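Local coordinates for protein DNA polymerase (Bacillus phage phi29, PDB 2PY5) that replicates the viral genome as a protein-primed, strand-displacing B-family DNA polymerase of high processivity and fidelity, with 3'-5' exonuclease activity, at residues 497-502 with 528-533; 524-529 with 539-544; 534-539 with 552-557. The protein carries 2 engineered substitutions. All coordinates share one frame; numbering follows the deposited sequence. Where two conformers were deposited one is given.

Interaction 1 of 3, residues 497-502 with 528-533. With nucleotides of chain B.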
loop_
_atom_site.group_PDB
_atom_site.type_symbol
_atom_site.label_atom_id
_atom_site.label_comp_id
_atom_site.label_asym_id
_atom_site.label_seq_id
_atom_site.Cartn_x
_atom_site.Cartn_y
_atom_site.Cartn_z
ATOM N N GLN F 497 13.835 -1.847 12.685
ATOM C CA GLN F 497 12.693 -1.137 12.114
ATOM C C GLN F 497 11.617 -2.158 11.761
ATOM O O GLN F 497 11.919 -3.231 11.212
ATOM C CB GLN F 497 13.088 -0.347 10.851
ATOM C CG GLN F 497 13.962 0.860 11.124
ATOM C CD GLN F 497 14.764 1.337 9.910
ATOM O OE1 GLN F 497 14.918 2.546 9.689
ATOM N NE2 GLN F 497 15.304 0.392 9.136
ATOM N N LYS F 498 10.371 -1.840 12.109
ATOM C CA LYS F 498 9.213 -2.681 11.808
ATOM C C LYS F 498 9.276 -4.085 12.395
ATOM O O LYS F 498 8.568 -4.961 11.924
ATOM C CB LYS F 498 8.972 -2.746 10.289
ATOM C CG LYS F 498 8.667 -1.376 9.695
ATOM C CD LYS F 498 8.277 -1.458 8.250
ATOM C CE LYS F 498 7.987 -0.078 7.689
ATOM N NZ LYS F 498 6.796 0.573 8.313
ATOM N N THR F 499 10.092 -4.288 13.432
ATOM C CA THR F 499 10.311 -5.612 14.004
ATOM C C THR F 499 10.374 -5.515 15.533
ATOM O O THR F 499 11.430 -5.246 16.100
ATOM C CB THR F 499 11.605 -6.254 13.470
ATOM O OG1 THR F 499 11.605 -6.193 12.032
ATOM C CG2 THR F 499 11.732 -7.702 13.906
ATOM N N TYR F 500 9.229 -5.702 16.180
ATOM C CA TYR F 500 9.139 -5.577 17.625
ATOM C C TYR F 500 7.964 -6.383 18.180
ATOM O O TYR F 500 7.075 -6.797 17.445
ATOM C CB TYR F 500 9.010 -4.099 18.038
ATOM C CG TYR F 500 7.723 -3.436 17.623
ATOM C CD1 TYR F 500 6.643 -3.459 18.468
ATOM C CD2 TYR F 500 7.590 -2.791 16.398
ATOM C CE1 TYR F 500 5.455 -2.858 18.133
ATOM C CE2 TYR F 500 6.379 -2.191 16.057
ATOM C CZ TYR F 500 5.331 -2.239 16.944
ATOM O OH TYR F 500 4.095 -1.660 16.680
ATOM N N ILE F 501 8.004 -6.611 19.488
ATOM C CA ILE F 501 6.903 -7.219 20.218
ATOM C C ILE F 501 6.579 -6.351 21.423
ATOM O O ILE F 501 7.447 -5.638 21.946
ATOM C CB ILE F 501 7.193 -8.678 20.672
ATOM C CG1 ILE F 501 8.455 -8.783 21.545
ATOM C CG2 ILE F 501 7.332 -9.590 19.459
ATOM C CD1 ILE F 501 8.810 -10.193 21.984
ATOM N N GLN F 502 5.318 -6.407 21.846
ATOM C CA GLN F 502 4.878 -5.749 23.079
ATOM C C GLN F 502 3.893 -6.611 23.831
ATOM O O GLN F 502 3.099 -7.331 23.223
ATOM C CB GLN F 502 4.177 -4.428 22.759
ATOM C CG GLN F 502 5.043 -3.408 22.019
ATOM C CD GLN F 502 4.254 -2.230 21.516
ATOM O OE1 GLN F 502 3.051 -2.333 21.263
ATOM N NE2 GLN F 502 4.940 -1.102 21.321
ATOM N N VAL F 528 2.761 -8.857 18.050
ATOM C CA VAL F 528 3.953 -9.089 17.249
ATOM C C VAL F 528 3.903 -8.288 15.935
ATOM O O VAL F 528 2.920 -8.392 15.187
ATOM C CB VAL F 528 4.072 -10.576 16.902
ATOM C CG1 VAL F 528 5.407 -10.849 16.181
ATOM C CG2 VAL F 528 3.947 -11.448 18.155
ATOM N N LYS F 529 4.958 -7.515 15.670
ATOM C CA LYS F 529 5.122 -6.751 14.419
ATOM C C LYS F 529 6.485 -7.064 13.821
ATOM O O LYS F 529 7.527 -6.899 14.469
ATOM C CB LYS F 529 5.015 -5.251 14.686
ATOM C CG LYS F 529 3.695 -4.838 15.251
ATOM C CD LYS F 529 2.574 -4.978 14.233
ATOM C CE LYS F 529 1.239 -4.767 14.890
ATOM N NZ LYS F 529 1.134 -3.402 15.453
ATOM N N CYS F 530 6.491 -7.567 12.598
ATOM C CA CYS F 530 7.742 -7.873 11.901
ATOM C C CYS F 530 7.409 -7.864 10.432
ATOM O O CYS F 530 6.603 -8.675 9.975
ATOM C CB CYS F 530 8.340 -9.229 12.312
ATOM S SG CYS F 530 9.982 -9.656 11.520
ATOM N N ALA F 531 8.004 -6.913 9.716
ATOM C CA ALA F 531 7.764 -6.742 8.284
ATOM C C ALA F 531 8.107 -8.023 7.551
ATOM O O ALA F 531 9.175 -8.601 7.762
ATOM C CB ALA F 531 8.592 -5.582 7.747
ATOM N N GLY F 532 7.181 -8.481 6.717
ATOM C CA GLY F 532 7.392 -9.676 5.918
ATOM C C GLY F 532 7.053 -10.961 6.640
ATOM O O GLY F 532 6.972 -12.015 6.010
ATOM N N MET F 533 6.857 -10.894 7.957
ATOM C CA MET F 533 6.503 -12.079 8.725
ATOM C C MET F 533 5.032 -12.380 8.476
ATOM O O MET F 533 4.186 -11.496 8.601
ATOM C CB MET F 533 6.772 -11.851 10.220
ATOM C CG MET F 533 6.683 -13.088 11.056
ATOM S SD MET F 533 7.028 -12.791 12.797
ATOM C CE MET F 533 8.821 -12.818 12.830
ATOM O "O5'" DG B 1 14.373 -6.401 8.985
ATOM C "C5'" DG B 1 14.317 -7.651 8.281
ATOM C "C4'" DG B 1 14.059 -7.448 6.801
ATOM O "O4'" DG B 1 12.832 -6.705 6.620
ATOM C "C3'" DG B 1 15.131 -6.637 6.065
ATOM O "O3'" DG B 1 16.027 -7.468 5.277
ATOM C "C2'" DG B 1 14.341 -5.604 5.250
ATOM C "C1'" DG B 1 12.898 -6.094 5.354
ATOM N N9 DG B 1 11.835 -5.089 5.285
ATOM C C8 DG B 1 11.862 -3.777 5.706
ATOM N N7 DG B 1 10.739 -3.144 5.510
ATOM C C5 DG B 1 9.912 -4.094 4.924
ATOM C C6 DG B 1 8.569 -3.995 4.483
ATOM O O6 DG B 1 7.818 -3.010 4.526
ATOM N N1 DG B 1 8.108 -5.198 3.948
ATOM C C2 DG B 1 8.843 -6.356 3.847
ATOM N N2 DG B 1 8.225 -7.417 3.302
ATOM N N3 DG B 1 10.104 -6.462 4.257
ATOM C C4 DG B 1 10.571 -5.298 4.783
HETATM O O HOH W 1 1.752 -3.653 18.760
#
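Tyr500 and Lys529 form the hydrogen-bonded pair at the middle of an antiparallel strand pairing, where strand 499-509 meets strand 523-530 in the polymerization region. The N-to-C axes of strands 499-502 and 528-530 are 176° apart, nearly antiparallel. Tyr500 N gives its hydrogen to Lys529 O at 2.7 Å, and Lys529 N returns a bond to Tyr500 O at 2.9 Å. One further bond, Ala531 N to Lys498 O at 3.0 Å, is made from within the type II turn Cys530-Met533. On the face carrying Tyr500 and Lys529, the two side chains lie side by side. CB of Lys529 sits 3.9 Å from the Tyr500 ring centroid, 20° off the normal, a CH-pi contact, while its CG reaches the CZ and OH end. The other face pairs Thr499 with Cys530, and Ile501 CG2 with Val528 CG1 at 4.0 Å. Lys498 directs NZ to a salt bridge with Asp456, a catalytic magnesium ligand, and Ala531 CB lies 3.5 Å from C5 of the deoxyguanosine nucleotide DG1 of chain B. Lys529 stabilizes the primer terminus and Lys498 and Tyr500 probably help to bind template-primer, so this antiparallel strand pair borders the polymerization site.

Interaction 2 of 3, residues 524-529 with 539-544. With EDO (1,2-ethanediol), chain Y.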
loop_
_atom_site.group_PDB
_atom_site.type_symbol
_atom_site.label_atom_id
_atom_site.label_comp_id
_atom_site.label_asym_id
_atom_site.label_seq_id
_atom_site.Cartn_x
_atom_site.Cartn_y
_atom_site.Cartn_z
ATOM N N ILE F 524 -3.174 -9.127 29.405
ATOM C CA ILE F 524 -2.122 -8.670 28.515
ATOM C C ILE F 524 -2.415 -9.166 27.096
ATOM O O ILE F 524 -2.761 -10.336 26.917
ATOM C CB ILE F 524 -0.738 -9.211 28.973
ATOM C CG1 ILE F 524 -0.288 -8.534 30.273
ATOM C CG2 ILE F 524 0.318 -9.038 27.873
ATOM C CD1 ILE F 524 -0.133 -7.014 30.176
ATOM N N LYS F 525 -2.295 -8.276 26.121
ATOM C CA LYS F 525 -2.335 -8.652 24.707
ATOM C C LYS F 525 -0.901 -8.746 24.223
ATOM O O LYS F 525 -0.171 -7.753 24.253
ATOM C CB LYS F 525 -3.070 -7.611 23.862
ATOM C CG LYS F 525 -3.020 -7.895 22.355
ATOM C CD LYS F 525 -3.930 -6.967 21.564
ATOM C CE LYS F 525 -3.380 -5.571 21.463
ATOM N NZ LYS F 525 -3.920 -4.877 20.243
ATOM N N PHE F 526 -0.498 -9.939 23.786
ATOM C CA PHE F 526 0.832 -10.121 23.206
ATOM C C PHE F 526 0.779 -9.782 21.728
ATOM O O PHE F 526 0.107 -10.477 20.961
ATOM C CB PHE F 526 1.325 -11.559 23.425
ATOM C CG PHE F 526 2.640 -11.849 22.763
ATOM C CD1 PHE F 526 3.782 -11.162 23.138
ATOM C CD2 PHE F 526 2.743 -12.815 21.771
ATOM C CE1 PHE F 526 5.007 -11.427 22.530
ATOM C CE2 PHE F 526 3.961 -13.077 21.165
ATOM C CZ PHE F 526 5.086 -12.380 21.544
ATOM N N SER F 527 1.491 -8.725 21.339
ATOM C CA SER F 527 1.460 -8.182 19.986
ATOM C C SER F 527 2.807 -8.341 19.278
ATOM O O SER F 527 3.847 -7.971 19.809
ATOM C CB SER F 527 1.068 -6.699 20.030
ATOM O OG SER F 527 1.062 -6.110 18.740
ATOM N N VAL F 528 2.761 -8.857 18.050
ATOM C CA VAL F 528 3.953 -9.089 17.249
ATOM C C VAL F 528 3.903 -8.288 15.935
ATOM O O VAL F 528 2.920 -8.392 15.187
ATOM C CB VAL F 528 4.072 -10.576 16.902
ATOM C CG1 VAL F 528 5.407 -10.849 16.181
ATOM C CG2 VAL F 528 3.947 -11.448 18.155
ATOM N N LYS F 529 4.958 -7.515 15.670
ATOM C CA LYS F 529 5.122 -6.751 14.419
ATOM C C LYS F 529 6.485 -7.064 13.821
ATOM O O LYS F 529 7.527 -6.899 14.469
ATOM C CB LYS F 529 5.015 -5.251 14.686
ATOM C CG LYS F 529 3.695 -4.838 15.251
ATOM C CD LYS F 529 2.574 -4.978 14.233
ATOM C CE LYS F 529 1.239 -4.767 14.890
ATOM N NZ LYS F 529 1.134 -3.402 15.453
ATOM N N LYS F 539 2.503 -16.712 14.942
ATOM C CA LYS F 539 2.059 -17.684 15.944
ATOM C C LYS F 539 3.215 -18.370 16.694
ATOM O O LYS F 539 3.054 -18.791 17.837
ATOM C CB LYS F 539 1.170 -18.757 15.296
ATOM C CG LYS F 539 0.565 -19.714 16.310
ATOM C CD LYS F 539 -0.449 -20.665 15.731
ATOM C CE LYS F 539 -1.152 -21.403 16.863
ATOM N NZ LYS F 539 -1.980 -22.542 16.389
ATOM N N GLU F 540 4.374 -18.466 16.050
ATOM C CA GLU F 540 5.539 -19.151 16.627
ATOM C C GLU F 540 6.306 -18.274 17.612
ATOM O O GLU F 540 7.098 -18.773 18.420
ATOM C CB GLU F 540 6.505 -19.582 15.514
ATOM C CG GLU F 540 5.873 -20.327 14.327
ATOM C CD GLU F 540 5.827 -21.831 14.514
ATOM O OE1 GLU F 540 6.689 -22.381 15.222
ATOM O OE2 GLU F 540 4.930 -22.470 13.929
ATOM N N VAL F 541 6.079 -16.958 17.546
ATOM C CA VAL F 541 6.875 -15.996 18.291
ATOM C C VAL F 541 6.467 -15.914 19.776
ATOM O O VAL F 541 5.278 -15.933 20.116
ATOM C CB VAL F 541 6.780 -14.585 17.651
ATOM C CG1 VAL F 541 7.496 -13.553 18.495
ATOM C CG2 VAL F 541 7.325 -14.599 16.206
ATOM N N THR F 542 7.469 -15.824 20.646
ATOM C CA THR F 542 7.286 -15.554 22.069
ATOM C C THR F 542 8.346 -14.556 22.507
ATOM O O THR F 542 9.328 -14.336 21.802
ATOM C CB THR F 542 7.476 -16.839 22.912
ATOM O OG1 THR F 542 8.848 -17.259 22.835
ATOM C CG2 THR F 542 6.594 -17.942 22.412
ATOM N N PHE F 543 8.181 -13.956 23.677
ATOM C CA PHE F 543 9.221 -13.076 24.211
ATOM C C PHE F 543 10.550 -13.808 24.351
ATOM O O PHE F 543 11.607 -13.210 24.160
ATOM C CB PHE F 543 8.813 -12.447 25.548
ATOM C CG PHE F 543 8.275 -11.054 25.416
ATOM C CD1 PHE F 543 6.942 -10.839 25.119
ATOM C CD2 PHE F 543 9.111 -9.953 25.568
ATOM C CE1 PHE F 543 6.442 -9.543 24.981
ATOM C CE2 PHE F 543 8.618 -8.656 25.442
ATOM C CZ PHE F 543 7.282 -8.452 25.149
ATOM N N GLU F 544 10.490 -15.094 24.663
ATOM C CA GLU F 544 11.707 -15.891 24.845
ATOM C C GLU F 544 12.482 -16.111 23.539
ATOM O O GLU F 544 13.716 -16.016 23.535
ATOM C CB GLU F 544 11.377 -17.240 25.496
HETATM C C1 EDO Y . -3.107 -1.333 20.261
HETATM O O1 EDO Y . -3.372 -2.378 21.205
HETATM C C2 EDO Y . -1.968 -1.737 19.330
HETATM O O2 EDO Y . -2.225 -3.001 18.696
#
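Phe526 projects from strand 523-530, in the antiparallel sheet of the polymerization region, onto the loop 539-544 that follows helix 535-538. Its CB starts toward that loop, and CG is anti to the backbone N (chi1 176°), which carries the ring outward from the strand. The two sides of the ring then meet different partners. On one, in the modelled conformer of Phe543, CD1 is 3.6 Å from CE1 of Phe543, and CE1 also touches CD1 of Phe543. The rings meet rim to rim, neither over the face of the other, with centroids 5.5 Å apart and planes at 52°. On the other side, CE2 is 3.3 Å from the carbonyl O of Val541. At the tip, CZ is 3.9 Å from CA of Thr542 and touches CG1 of Val541. That same methyl also meets both methyls of Val528, two residues further along the strand, so Val541 packs against two residues of the strand at once. No hydrogen bond joins the segments; the loop carries its own, with Asn545 receiving Thr542 N and donating to Glu540 O. Lys525 NZ binds a 1,2-ethanediol, probably from the crystallisation liquor, 2.7 Å from its O1.

Interaction 3 of 3, residues 534-539 with 552-557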
loop_
_atom_site.group_PDB
_atom_site.type_symbol
_atom_site.label_atom_id
_atom_site.label_comp_id
_atom_site.label_asym_id
_atom_site.label_seq_id
_atom_site.Cartn_x
_atom_site.Cartn_y
_atom_site.Cartn_z
ATOM N N THR F 534 4.731 -13.616 8.093
ATOM C CA THR F 534 3.344 -14.021 7.861
ATOM C C THR F 534 2.675 -14.280 9.200
ATOM O O THR F 534 3.351 -14.382 10.218
ATOM C CB THR F 534 3.248 -15.308 7.043
ATOM O OG1 THR F 534 3.749 -16.395 7.828
ATOM C CG2 THR F 534 4.047 -15.191 5.740
ATOM N N ASP F 535 1.351 -14.405 9.196
ATOM C CA ASP F 535 0.604 -14.681 10.428
ATOM C C ASP F 535 0.953 -16.043 11.030
ATOM O O ASP F 535 1.041 -16.174 12.245
ATOM C CB ASP F 535 -0.913 -14.585 10.198
ATOM C CG ASP F 535 -1.384 -13.161 9.972
ATOM O OD1 ASP F 535 -0.774 -12.219 10.527
ATOM O OD2 ASP F 535 -2.382 -12.982 9.238
ATOM N N LYS F 536 1.159 -17.056 10.183
ATOM C CA LYS F 536 1.531 -18.379 10.685
ATOM C C LYS F 536 2.866 -18.332 11.439
ATOM O O LYS F 536 3.037 -19.018 12.444
ATOM C CB LYS F 536 1.620 -19.411 9.546
ATOM C CG LYS F 536 1.725 -20.846 10.060
ATOM C CD LYS F 536 1.850 -21.889 8.961
ATOM C CE LYS F 536 1.687 -23.295 9.550
ATOM N NZ LYS F 536 2.268 -24.369 8.690
ATOM N N ILE F 537 3.811 -17.544 10.934
ATOM C CA ILE F 537 5.109 -17.392 11.591
ATOM C C ILE F 537 4.947 -16.593 12.898
ATOM O O ILE F 537 5.551 -16.930 13.905
ATOM C CB ILE F 537 6.151 -16.717 10.673
ATOM C CG1 ILE F 537 6.449 -17.617 9.464
ATOM C CG2 ILE F 537 7.443 -16.445 11.439
ATOM C CD1 ILE F 537 7.349 -16.989 8.424
ATOM N N LYS F 538 4.096 -15.571 12.871
ATOM C CA LYS F 538 3.776 -14.794 14.084
ATOM C C LYS F 538 3.259 -15.660 15.256
ATOM O O LYS F 538 3.561 -15.386 16.427
ATOM C CB LYS F 538 2.777 -13.678 13.750
ATOM C CG LYS F 538 3.400 -12.510 12.995
ATOM C CD LYS F 538 2.413 -11.356 12.785
ATOM C CE LYS F 538 3.151 -10.085 12.357
ATOM N NZ LYS F 538 2.243 -8.943 12.067
ATOM N N LYS F 539 2.503 -16.712 14.942
ATOM C CA LYS F 539 2.059 -17.684 15.944
ATOM C C LYS F 539 3.215 -18.370 16.694
ATOM O O LYS F 539 3.054 -18.791 17.837
ATOM C CB LYS F 539 1.170 -18.757 15.296
ATOM C CG LYS F 539 0.565 -19.714 16.310
ATOM C CD LYS F 539 -0.449 -20.665 15.731
ATOM C CE LYS F 539 -1.152 -21.403 16.863
ATOM N NZ LYS F 539 -1.980 -22.542 16.389
ATOM N N ARG F 552 12.116 -19.451 10.437
ATOM C CA ARG F 552 11.120 -20.478 10.139
ATOM C C ARG F 552 11.020 -20.648 8.625
ATOM O O ARG F 552 11.003 -19.663 7.887
ATOM C CB ARG F 552 9.744 -20.103 10.706
ATOM C CG ARG F 552 9.655 -20.039 12.230
ATOM C CD ARG F 552 9.822 -21.413 12.875
ATOM N NE ARG F 552 9.568 -21.374 14.314
ATOM C CZ ARG F 552 10.444 -20.987 15.238
ATOM N NH1 ARG F 552 11.660 -20.585 14.896
ATOM N NH2 ARG F 552 10.099 -20.993 16.520
ATOM N N LYS F 553 10.953 -21.892 8.162
ATOM C CA LYS F 553 10.820 -22.159 6.730
ATOM C C LYS F 553 9.347 -22.250 6.365
ATOM O O LYS F 553 8.832 -23.311 6.004
ATOM C CB LYS F 553 11.564 -23.435 6.346
ATOM C CG LYS F 553 11.742 -23.582 4.864
ATOM C CD LYS F 553 12.542 -24.826 4.531
ATOM C CE LYS F 553 12.595 -25.057 3.038
ATOM N NZ LYS F 553 12.857 -23.793 2.291
ATOM N N MET F 554 8.680 -21.105 6.464
ATOM C CA MET F 554 7.232 -21.039 6.409
ATOM C C MET F 554 6.713 -19.864 5.592
ATOM O O MET F 554 5.507 -19.616 5.601
ATOM C CB MET F 554 6.672 -20.916 7.824
ATOM C CG MET F 554 7.033 -22.049 8.751
ATOM S SD MET F 554 6.324 -21.791 10.384
ATOM C CE MET F 554 4.814 -22.733 10.249
ATOM N N LYS F 555 7.592 -19.148 4.888
ATOM C CA LYS F 555 7.167 -17.969 4.135
ATOM C C LYS F 555 6.958 -18.320 2.676
ATOM O O LYS F 555 7.914 -18.638 1.978
ATOM C CB LYS F 555 8.170 -16.820 4.241
ATOM C CG LYS F 555 7.630 -15.497 3.672
ATOM C CD LYS F 555 8.699 -14.439 3.646
ATOM C CE LYS F 555 8.165 -13.099 3.145
ATOM N NZ LYS F 555 9.092 -11.988 3.502
ATOM N N PRO F 556 5.703 -18.258 2.212
ATOM C CA PRO F 556 5.448 -18.516 0.795
ATOM C C PRO F 556 6.148 -17.498 -0.110
ATOM O O PRO F 556 6.042 -16.278 0.125
ATOM C CB PRO F 556 3.925 -18.374 0.682
ATOM C CG PRO F 556 3.405 -18.483 2.046
ATOM C CD PRO F 556 4.463 -17.990 2.956
ATOM N N LYS F 557 6.865 -18.009 -1.109
ATOM C CA LYS F 557 7.499 -17.203 -2.148
ATOM C C LYS F 557 7.021 -17.699 -3.513
ATOM O O LYS F 557 7.081 -18.885 -3.787
ATOM C CB LYS F 557 9.015 -17.337 -2.070
HETATM O O HOH W 2 3.353 -18.637 6.668
#
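A short helix, 535-538, with Thr534 at its N-cap, packs on strand 551-561 of the two-stranded antiparallel hairpin completed by strand 564-573. The helix-facing contact centres on Ile537 and Met554. The two side chains slide past each other in opposite directions, with CG1 of Ile537 3.7 Å from CB of Met554; CD1 of Ile537 reaches on to the same CB and to the backbone around Lys555. Phe550 and Phe572 also touch the Ile537 side chain, extending the apolar surroundings of the contact.

Met554 then runs out to Lys536, whose extended chain it crosses at about a right angle. The methyl CE of Met554 lies 3.3 Å from both CD and CE of Lys536, modelled closer than usual van der Waals distance, an approach best treated with caution. At the N-terminal end of the helix, CG2 of Thr534 meets CD of Pro556 tip to tip at 4.0 Å, and lies 4.1 Å from CG of Lys555, whose side chain it crosses at a slant.

The cap itself is a weak bond: Ile537 N reaches Thr534 OG1 at 3.3 Å, with an angle at hydrogen of 160°. OG1 stands between the backbone N and the carbonyl carbon (chi1 68°), which turns it back over the start of the helix. It also shares a water with the strand, 2.6 Å from Thr534 OG1 and donating to Met554 O, a bridge that joins the N-cap to the strand where no direct hydrogen bond does.

Met554 and Lys555 both face Asp570, a classic beta bulge, overlapping an inverse gamma turn centred on Lys553. Beyond the bulge, Pro556 packs on a thymine base of the bound DNA.

Overall arrangement
The three contacts lie on one side of the chain's centre. Interactions 1 and 2, with centres 10 Å apart, share Val528 and Lys529 on strand 523-530; Ile501 CD1 of the former packs against Phe543 of the latter. Interaction 3 comes after interaction 1 but interleaves with interaction 2, sharing Lys539; its centre is 13 Å from interaction 1 and 14 Å from interaction 2. A salt bridge of 3.2 Å from Glu540 OE1 to Arg552 NE ties interactions 2 and 3, and Met533 SD touches Lys538 CG at 3.6 Å between 1 and 3. Interaction 1 is nearest catalysis: the Lys498 side chain is about 3 Å from that of Asp456, whereas in interaction 3 that of Lys536 is about 8 Å from that of Asp145 of the exonuclease site.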